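Local coordinates for high affinity transport system protein p37 (Mycoplasma hyorhinis, PDB 3EKI) that binds thiamine diphosphate as the extracytoplasmic lipoprotein of a high-affinity transport system and probably delivers it for uptake into the cell, at residues K77-F80 / N81-N85; N358-V361 / Q362-N366; E67-N70 / T71-E74; D88-K91 / N92-D95. One frame throughout, in Å; residues are numbered along the deposited sequence.

Interaction 1 of 4, residues K77-F80 / N81-N85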
# COMPACT_ATOMS: atom_id res chain seq x y z
N LYS A 77 -13.73 -3.77 -21.15
CA LYS A 77 -13.76 -4.06 -22.60
C LYS A 77 -14.65 -3.10 -23.37
O LYS A 77 -14.30 -2.63 -24.45
CB LYS A 77 -14.22 -5.50 -22.78
CG LYS A 77 -14.41 -5.98 -24.19
CD LYS A 77 -14.85 -7.45 -24.27
CE LYS A 77 -16.30 -7.62 -23.85
NZ LYS A 77 -16.80 -9.00 -24.07
N LYS A 78 -15.83 -2.79 -22.81
CA LYS A 78 -16.71 -1.88 -23.54
C LYS A 78 -16.16 -0.48 -23.67
O LYS A 78 -16.22 0.17 -24.72
CB LYS A 78 -18.09 -1.85 -22.88
CG LYS A 78 -18.83 -3.15 -22.80
CD LYS A 78 -18.98 -3.85 -24.15
CE LYS A 78 -19.98 -3.11 -25.02
NZ LYS A 78 -20.22 -3.83 -26.32
N GLU A 79 -15.61 0.12 -22.61
CA GLU A 79 -15.04 1.46 -22.68
C GLU A 79 -13.78 1.49 -23.54
O GLU A 79 -13.62 2.41 -24.32
CB GLU A 79 -14.72 1.96 -21.27
CG GLU A 79 -14.05 3.32 -21.18
CD GLU A 79 -14.86 4.49 -21.69
OE1 GLU A 79 -16.10 4.37 -21.70
OE2 GLU A 79 -14.31 5.54 -22.09
N PHE A 80 -12.94 0.47 -23.37
CA PHE A 80 -11.71 0.42 -24.16
C PHE A 80 -12.09 0.46 -25.65
O PHE A 80 -11.44 1.18 -26.39
CB PHE A 80 -10.84 -0.79 -23.86
CG PHE A 80 -9.66 -0.99 -24.81
CD1 PHE A 80 -9.75 -1.71 -26.00
CD2 PHE A 80 -8.44 -0.42 -24.50
CE1 PHE A 80 -8.70 -1.82 -26.86
CE2 PHE A 80 -7.35 -0.56 -25.33
CZ PHE A 80 -7.50 -1.28 -26.49
N ASN A 81 -12.99 -0.44 -26.04
CA ASN A 81 -13.18 -0.54 -27.50
C ASN A 81 -13.91 0.67 -28.04
O ASN A 81 -13.74 1.07 -29.19
CB ASN A 81 -13.85 -1.87 -27.87
CG ASN A 81 -12.87 -3.01 -27.80
OD1 ASN A 81 -11.87 -3.11 -28.50
ND2 ASN A 81 -13.10 -3.95 -26.88
N LYS A 82 -14.73 1.29 -27.19
CA LYS A 82 -15.33 2.57 -27.61
C LYS A 82 -14.28 3.61 -27.91
O LYS A 82 -14.30 4.28 -28.93
CB LYS A 82 -16.32 3.02 -26.53
CG LYS A 82 -17.04 4.32 -26.87
CD LYS A 82 -17.38 5.09 -25.59
CE LYS A 82 -17.26 6.60 -25.76
NZ LYS A 82 -16.27 7.19 -24.81
N LEU A 83 -13.31 3.78 -27.00
CA LEU A 83 -12.23 4.72 -27.22
C LEU A 83 -11.41 4.40 -28.45
O LEU A 83 -11.05 5.25 -29.25
CB LEU A 83 -11.28 4.71 -26.01
CG LEU A 83 -11.79 5.28 -24.70
CD1 LEU A 83 -10.61 5.30 -23.73
CD2 LEU A 83 -12.36 6.67 -24.88
N LYS A 84 -11.11 3.10 -28.54
CA LYS A 84 -10.32 2.57 -29.64
C LYS A 84 -10.97 2.90 -30.98
O LYS A 84 -10.30 3.37 -31.90
CB LYS A 84 -10.18 1.06 -29.52
CG LYS A 84 -9.46 0.40 -30.70
CD LYS A 84 -9.98 -1.00 -30.85
CE LYS A 84 -9.53 -1.71 -32.09
NZ LYS A 84 -10.35 -1.32 -33.24
N ASN A 85 -12.27 2.64 -31.06
CA ASN A 85 -12.95 2.77 -32.36
C ASN A 85 -13.40 4.18 -32.69
O ASN A 85 -13.77 4.43 -33.84
CB ASN A 85 -14.14 1.78 -32.37
CG ASN A 85 -13.60 0.36 -32.54
OD1 ASN A 85 -12.70 0.15 -33.37
ND2 ASN A 85 -14.11 -0.59 -31.78
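Lys77 O is gripped twice by Asn81, once through the backbone and once through the side-chain amide, near the C-terminal end of the alpha-helix 64-85. The regular i to i+4 bond from Asn81 N to Lys77 O measures 3.0 Å, and Asn81 ND2 adds a weak, bent bond to the same oxygen with an N-H...O angle of 130°. Asn81 CG lies beside its own backbone N (chi1 -77°), which folds the amide back over the preceding turn and brings ND2 within 3.6 Å of Lys77 CG. The amide also donates to Val96 O, so it ties the helix to the chain entering strand 97-103. Its plane stands nearly perpendicular to the Phe80 ring, 88° apart, with Asn81 CG at the ring edge. Phe80 itself is buried against helix 354-369 and meets Phe98 edge-to-face. On another flank of the helix, Glu79 and Lys82 lie side by side and point the same way, but their salt bridge is long, and Glu79 OE2 has a stronger partner in Asn366 ND2 of helix 354-369. That carboxylate also rests on the Leu83 side chain, with Glu79 OE2 3.6 Å from Leu83 CD2.

Interaction 2 of 4, residues N358-V361 / Q362-N366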
# COMPACT_ATOMS: atom_id res chain seq x y z
N ASN A 358 -1.75 3.29 -23.89
CA ASN A 358 -2.37 4.56 -23.56
C ASN A 358 -3.89 4.45 -23.54
O ASN A 358 -4.54 5.08 -22.70
CB ASN A 358 -1.94 5.66 -24.53
CG ASN A 358 -0.45 5.94 -24.46
OD1 ASN A 358 0.20 5.70 -23.44
ND2 ASN A 358 0.14 6.41 -25.56
N LEU A 359 -4.52 3.67 -24.41
CA LEU A 359 -5.97 3.46 -24.35
C LEU A 359 -6.36 2.68 -23.09
O LEU A 359 -7.40 2.94 -22.49
CB LEU A 359 -6.43 2.71 -25.58
CG LEU A 359 -6.58 3.53 -26.85
CD1 LEU A 359 -6.63 2.55 -28.02
CD2 LEU A 359 -7.82 4.41 -26.86
N ILE A 360 -5.51 1.76 -22.67
CA ILE A 360 -5.80 1.00 -21.44
C ILE A 360 -5.68 1.95 -20.25
O ILE A 360 -6.58 1.92 -19.38
CB ILE A 360 -4.93 -0.26 -21.35
CG1 ILE A 360 -5.34 -1.33 -22.39
CG2 ILE A 360 -4.91 -0.85 -19.96
CD1 ILE A 360 -4.31 -2.46 -22.52
N VAL A 361 -4.66 2.77 -20.21
CA VAL A 361 -4.56 3.77 -19.12
C VAL A 361 -5.79 4.65 -19.07
O VAL A 361 -6.41 4.85 -18.02
CB VAL A 361 -3.26 4.59 -19.24
CG1 VAL A 361 -3.28 5.79 -18.30
CG2 VAL A 361 -2.04 3.73 -18.97
N GLN A 362 -6.23 5.20 -20.20
CA GLN A 362 -7.37 6.09 -20.23
C GLN A 362 -8.66 5.38 -19.85
O GLN A 362 -9.56 5.99 -19.26
CB GLN A 362 -7.53 6.71 -21.62
CG GLN A 362 -8.46 7.91 -21.64
CD GLN A 362 -7.94 9.04 -20.76
OE1 GLN A 362 -6.79 9.41 -20.94
NE2 GLN A 362 -8.79 9.50 -19.86
N THR A 363 -8.71 4.08 -20.17
CA THR A 363 -9.88 3.30 -19.78
C THR A 363 -9.97 3.20 -18.24
O THR A 363 -11.08 3.33 -17.70
CB THR A 363 -9.89 1.92 -20.45
OG1 THR A 363 -10.02 2.13 -21.87
CG2 THR A 363 -11.09 1.10 -20.01
N PHE A 364 -8.86 2.98 -17.56
CA PHE A 364 -8.88 2.98 -16.09
C PHE A 364 -9.42 4.31 -15.59
O PHE A 364 -10.31 4.35 -14.73
CB PHE A 364 -7.50 2.69 -15.48
CG PHE A 364 -7.16 1.23 -15.32
CD1 PHE A 364 -7.69 0.47 -14.30
CD2 PHE A 364 -6.30 0.61 -16.21
CE1 PHE A 364 -7.34 -0.87 -14.18
CE2 PHE A 364 -5.96 -0.71 -16.10
CZ PHE A 364 -6.49 -1.47 -15.09
N ILE A 365 -8.89 5.40 -16.11
CA ILE A 365 -9.24 6.76 -15.70
C ILE A 365 -10.73 7.01 -15.90
O ILE A 365 -11.45 7.51 -15.02
CB ILE A 365 -8.37 7.78 -16.46
CG1 ILE A 365 -6.90 7.70 -16.06
CG2 ILE A 365 -8.90 9.19 -16.27
CD1 ILE A 365 -5.92 8.46 -16.92
N ASN A 366 -11.20 6.65 -17.10
CA ASN A 366 -12.61 6.92 -17.41
C ASN A 366 -13.54 6.03 -16.62
O ASN A 366 -14.64 6.49 -16.27
CB ASN A 366 -12.86 6.78 -18.93
CG ASN A 366 -12.17 7.82 -19.77
OD1 ASN A 366 -11.52 8.76 -19.34
ND2 ASN A 366 -12.31 7.68 -21.09
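Helix 354-369, one of the alpha-helices of this periplasmic-binding-protein fold, carries here a threonine whose hydroxyl folds back onto the preceding turn. Leu359 O takes two hydrogen bonds from Thr363: OG1 donates at 2.8 Å and the backbone N at 2.9 Å, from opposite faces of the carbonyl plane. Thr363 OG1 can reach back because it sits beside its own backbone N, anti to the carbonyl carbon (chi1 -64°), and the bond satisfies a polar group buried where the helix packs on helix 64-85. Two apolar pairs follow the same four-residue spacing. Ile360 and Phe364 lie side by side, the methyl CG2 of Ile360 being 4.0 Å from Phe364 CE2; Phe364 in turn meets the ring of Phe76 edge-to-face. Val361 and Ile365 are angled across each other, and both reach the sheet beneath the helix, Val361 on Ala144 and Leu145, Ile365 on Tyr384. A polar link spans the next turn: Gln362, its chain bent at chi2 (62°), aims its amide along the helix, and Gln362 NE2 donates to Asn366 OD1 at 2.9 Å. The acceptor lies in the plane of the Gln362 amide, whereas NE2 approaches from above the carbonyl plane of Asn366.

Interaction 3 of 4, residues E67-N70 / T71-E74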
# COMPACT_ATOMS: atom_id res chain seq x y z
N GLU A 67 -17.12 -12.67 -9.45
CA GLU A 67 -18.21 -11.87 -9.97
C GLU A 67 -17.85 -10.41 -10.15
O GLU A 67 -18.24 -9.75 -11.12
CB GLU A 67 -19.41 -11.99 -9.02
CG GLU A 67 -20.45 -10.92 -9.34
CD GLU A 67 -21.69 -11.54 -9.96
OE1 GLU A 67 -22.62 -11.83 -9.18
OE2 GLU A 67 -21.72 -11.73 -11.19
N VAL A 68 -17.09 -9.87 -9.20
CA VAL A 68 -16.63 -8.49 -9.24
C VAL A 68 -15.70 -8.32 -10.45
O VAL A 68 -15.83 -7.35 -11.19
CB VAL A 68 -15.88 -8.06 -7.98
CG1 VAL A 68 -15.10 -6.76 -8.17
CG2 VAL A 68 -16.82 -7.87 -6.80
N ILE A 69 -14.81 -9.29 -10.61
CA ILE A 69 -13.80 -9.14 -11.67
C ILE A 69 -14.43 -9.27 -13.05
O ILE A 69 -14.02 -8.53 -13.96
CB ILE A 69 -12.64 -10.14 -11.54
CG1 ILE A 69 -11.36 -9.67 -12.24
CG2 ILE A 69 -13.02 -11.52 -12.02
CD1 ILE A 69 -10.81 -8.34 -11.79
N ASN A 70 -15.42 -10.14 -13.18
CA ASN A 70 -16.13 -10.26 -14.46
C ASN A 70 -16.88 -9.00 -14.82
O ASN A 70 -16.91 -8.54 -15.97
CB ASN A 70 -17.04 -11.50 -14.42
CG ASN A 70 -16.16 -12.73 -14.50
OD1 ASN A 70 -15.04 -12.66 -15.02
ND2 ASN A 70 -16.66 -13.86 -14.00
N THR A 71 -17.55 -8.34 -13.88
CA THR A 71 -18.19 -7.07 -14.17
C THR A 71 -17.19 -6.03 -14.60
O THR A 71 -17.35 -5.24 -15.52
CB THR A 71 -18.93 -6.52 -12.93
OG1 THR A 71 -20.02 -7.40 -12.62
CG2 THR A 71 -19.50 -5.14 -13.24
N PHE A 72 -16.08 -6.02 -13.83
CA PHE A 72 -15.02 -5.08 -14.17
C PHE A 72 -14.52 -5.32 -15.60
O PHE A 72 -14.38 -4.35 -16.33
CB PHE A 72 -13.87 -5.18 -13.18
CG PHE A 72 -12.58 -4.47 -13.57
CD1 PHE A 72 -12.46 -3.12 -13.36
CD2 PHE A 72 -11.53 -5.19 -14.12
CE1 PHE A 72 -11.29 -2.46 -13.69
CE2 PHE A 72 -10.35 -4.52 -14.46
CZ PHE A 72 -10.26 -3.17 -14.25
N LEU A 73 -14.26 -6.58 -15.93
CA LEU A 73 -13.69 -6.86 -17.26
C LEU A 73 -14.62 -6.50 -18.40
O LEU A 73 -14.17 -6.04 -19.47
CB LEU A 73 -13.33 -8.34 -17.34
CG LEU A 73 -12.09 -8.73 -16.53
CD1 LEU A 73 -12.04 -10.25 -16.44
CD2 LEU A 73 -10.83 -8.12 -17.10
N GLU A 74 -15.91 -6.70 -18.18
CA GLU A 74 -16.91 -6.34 -19.17
C GLU A 74 -16.96 -4.83 -19.31
O GLU A 74 -16.91 -4.31 -20.43
CB GLU A 74 -18.29 -6.91 -18.82
CG GLU A 74 -19.39 -6.43 -19.74
CD GLU A 74 -19.39 -7.07 -21.12
OE1 GLU A 74 -18.65 -8.04 -21.35
OE2 GLU A 74 -20.16 -6.58 -21.98
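Residues 67-70 run straight into 71-74 as two successive turns of helix 64-85, joined by four consecutive i to i+4 backbone hydrogen bonds. The shortest, from Leu73 N to Ile69 O, measures 2.8 Å. The longest, from Thr71 N to Glu67 O, measures 3.2 Å, and all four are fairly straight. Such regularity leaves the side chains at the usual helical spacing, and the buried ones, Ile69, Phe72 and Leu73, form the inward side. Ile69 touches both of the other two. Its CG1 lies anti to the backbone N (chi1 -157°) while CG2 occupies the crowded position between N and the carbonyl carbon; the chain then turns at chi2 and carries the terminal methyl forward along the helix. There Ile69 CD1 comes to 4.0 Å from Phe72 CD2, approaching the ring obliquely. A looser contact links Ile69 CG1 with Leu73 CD1 at 4.3 Å. Leu73 also sits close over the preceding turn, with its CG 3.2 Å from Ile69 O. The Phe72 ring meets those of Phe76, one turn on, and Tyr375, and packs on Phe364 and Leu367 of helix 354-369, while Leu73 and Ile69 settle on Val100 of strand 97-103. Glu67, Asn70 and Glu74 are instead exposed on the outer side. With one side polar and the other packed on strand 97-103 of a parallel sheet and on a second helix, this is an amphipathic helix covering a sheet, as in the alpha/beta lobes of periplasmic-binding proteins.

Interaction 4 of 4, residues D88-K91 / N92-D95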
# COMPACT_ATOMS: atom_id res chain seq x y z
N ASP A 88 -9.21 7.46 -35.39
CA ASP A 88 -8.63 6.95 -36.62
C ASP A 88 -7.33 6.19 -36.40
O ASP A 88 -7.00 5.19 -37.04
CB ASP A 88 -8.38 8.13 -37.56
CG ASP A 88 -9.62 8.64 -38.26
OD1 ASP A 88 -10.72 8.12 -37.98
OD2 ASP A 88 -9.49 9.55 -39.10
N LYS A 89 -6.56 6.71 -35.43
CA LYS A 89 -5.28 6.08 -35.18
C LYS A 89 -5.45 4.62 -34.79
O LYS A 89 -4.54 3.83 -35.02
CB LYS A 89 -4.51 6.79 -34.05
CG LYS A 89 -4.30 8.28 -34.28
CD LYS A 89 -3.70 8.93 -33.05
CE LYS A 89 -3.94 10.44 -33.08
NZ LYS A 89 -2.64 11.17 -32.90
N THR A 90 -6.57 4.24 -34.18
CA THR A 90 -6.65 2.88 -33.66
C THR A 90 -7.88 2.07 -34.09
O THR A 90 -7.94 0.89 -33.75
CB THR A 90 -6.64 2.92 -32.12
OG1 THR A 90 -7.54 3.93 -31.67
CG2 THR A 90 -5.25 3.30 -31.61
N LYS A 91 -8.82 2.66 -34.81
CA LYS A 91 -10.09 2.02 -35.11
C LYS A 91 -9.95 0.83 -36.04
O LYS A 91 -10.85 -0.02 -36.00
CB LYS A 91 -11.08 3.02 -35.71
CG LYS A 91 -10.67 3.56 -37.07
CD LYS A 91 -11.75 4.51 -37.60
CE LYS A 91 -11.53 4.78 -39.09
NZ LYS A 91 -12.29 5.97 -39.56
N ASN A 92 -8.88 0.77 -36.81
CA ASN A 92 -8.69 -0.36 -37.72
C ASN A 92 -7.98 -1.56 -37.13
O ASN A 92 -7.87 -2.63 -37.75
CB ASN A 92 -7.94 0.15 -38.97
CG ASN A 92 -8.79 1.18 -39.69
OD1 ASN A 92 -9.98 0.96 -39.93
ND2 ASN A 92 -8.21 2.32 -40.03
N PHE A 93 -7.45 -1.50 -35.90
CA PHE A 93 -6.87 -2.70 -35.28
C PHE A 93 -7.99 -3.65 -34.84
O PHE A 93 -9.15 -3.20 -34.83
CB PHE A 93 -6.02 -2.34 -34.05
CG PHE A 93 -4.73 -1.58 -34.28
CD1 PHE A 93 -3.60 -2.24 -34.75
CD2 PHE A 93 -4.62 -0.23 -34.03
CE1 PHE A 93 -2.41 -1.58 -34.96
CE2 PHE A 93 -3.42 0.42 -34.23
CZ PHE A 93 -2.29 -0.24 -34.68
N ASP A 94 -7.67 -4.87 -34.48
CA ASP A 94 -8.66 -5.79 -33.94
C ASP A 94 -9.18 -5.24 -32.59
O ASP A 94 -8.45 -4.67 -31.78
CB ASP A 94 -8.14 -7.20 -33.75
CG ASP A 94 -7.77 -7.94 -35.01
OD1 ASP A 94 -8.27 -7.61 -36.11
OD2 ASP A 94 -6.96 -8.89 -34.88
N ASP A 95 -10.48 -5.45 -32.41
CA ASP A 95 -11.07 -5.21 -31.10
C ASP A 95 -10.41 -6.12 -30.08
O ASP A 95 -9.94 -7.20 -30.39
CB ASP A 95 -12.57 -5.45 -31.13
CG ASP A 95 -13.37 -4.32 -31.74
OD1 ASP A 95 -12.86 -3.25 -32.10
OD2 ASP A 95 -14.60 -4.49 -31.88
O HOH W 1 -6.56 2.31 -37.17
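Phe93 turns back on Thr90 across a type I beta turn that runs from Thr90 to Phe93. With Phe93 CG beside its own backbone N (chi1 -68°), the ring swings toward the start of the turn: Thr90 O meets it at the edge, near its plane, 3.5 Å from Phe93 CD2. At the next ring atom, Phe93 CE2 is 3.7 Å from Lys89 O, which comes in obliquely. The turn is closed by Phe93 N donating to Thr90 O at 3.3 Å, a long bond in which the donor stands well above the carbonyl plane. Lys91 and Asn92, the two central residues, lie side by side and point the same way, Asn92 OD1 being 3.9 Å from Lys91 CG. Beyond CG the lysine chain is extended and runs to Asp88, where Lys91 NZ makes a salt bridge of 3.1 Å with Asp88 OD1, meeting it from above the carboxylate plane. One water bridges the backbone, donating to Asp88 O at 2.9 Å and accepting from Asn92 N at 2.8 Å. This polar side is largely exposed, whereas Thr90 is buried and the Phe93 ring stacks on Trp42. The turn belongs to the connection between helix 64-85 and strand 97-103. Near the end of that helix Thr90 OG1 hydrogen-bonds Lys84 O, and Phe93 O accepts from Lys84 NZ, while the Thr90 side chain packs on Leu355 and Leu359 of helix 354-369.

In the fold
Interactions 3 and 1 are successive parts of helix 64-85, and interaction 2 belongs to helix 354-369, which packs beside it; interaction 4 is the surface turn leading on toward strand 97-103. The three helical contacts are partly buried. Aromatic packing joins interaction 3 to interaction 2, whereas interaction 1 adds polar ties to its apolar face, a carboxylate-amide bond between the helices and a lysine that holds the turn of interaction 4. Chemistry follows position: side chains of 67-74 meet through apolar groups, 358-366 combines such pairs with polar bonds, a side chain bonds back to a helix carbonyl in both 77-85, weakly, and 358-366, and a salt bridge and a water serve the exposed 88-95.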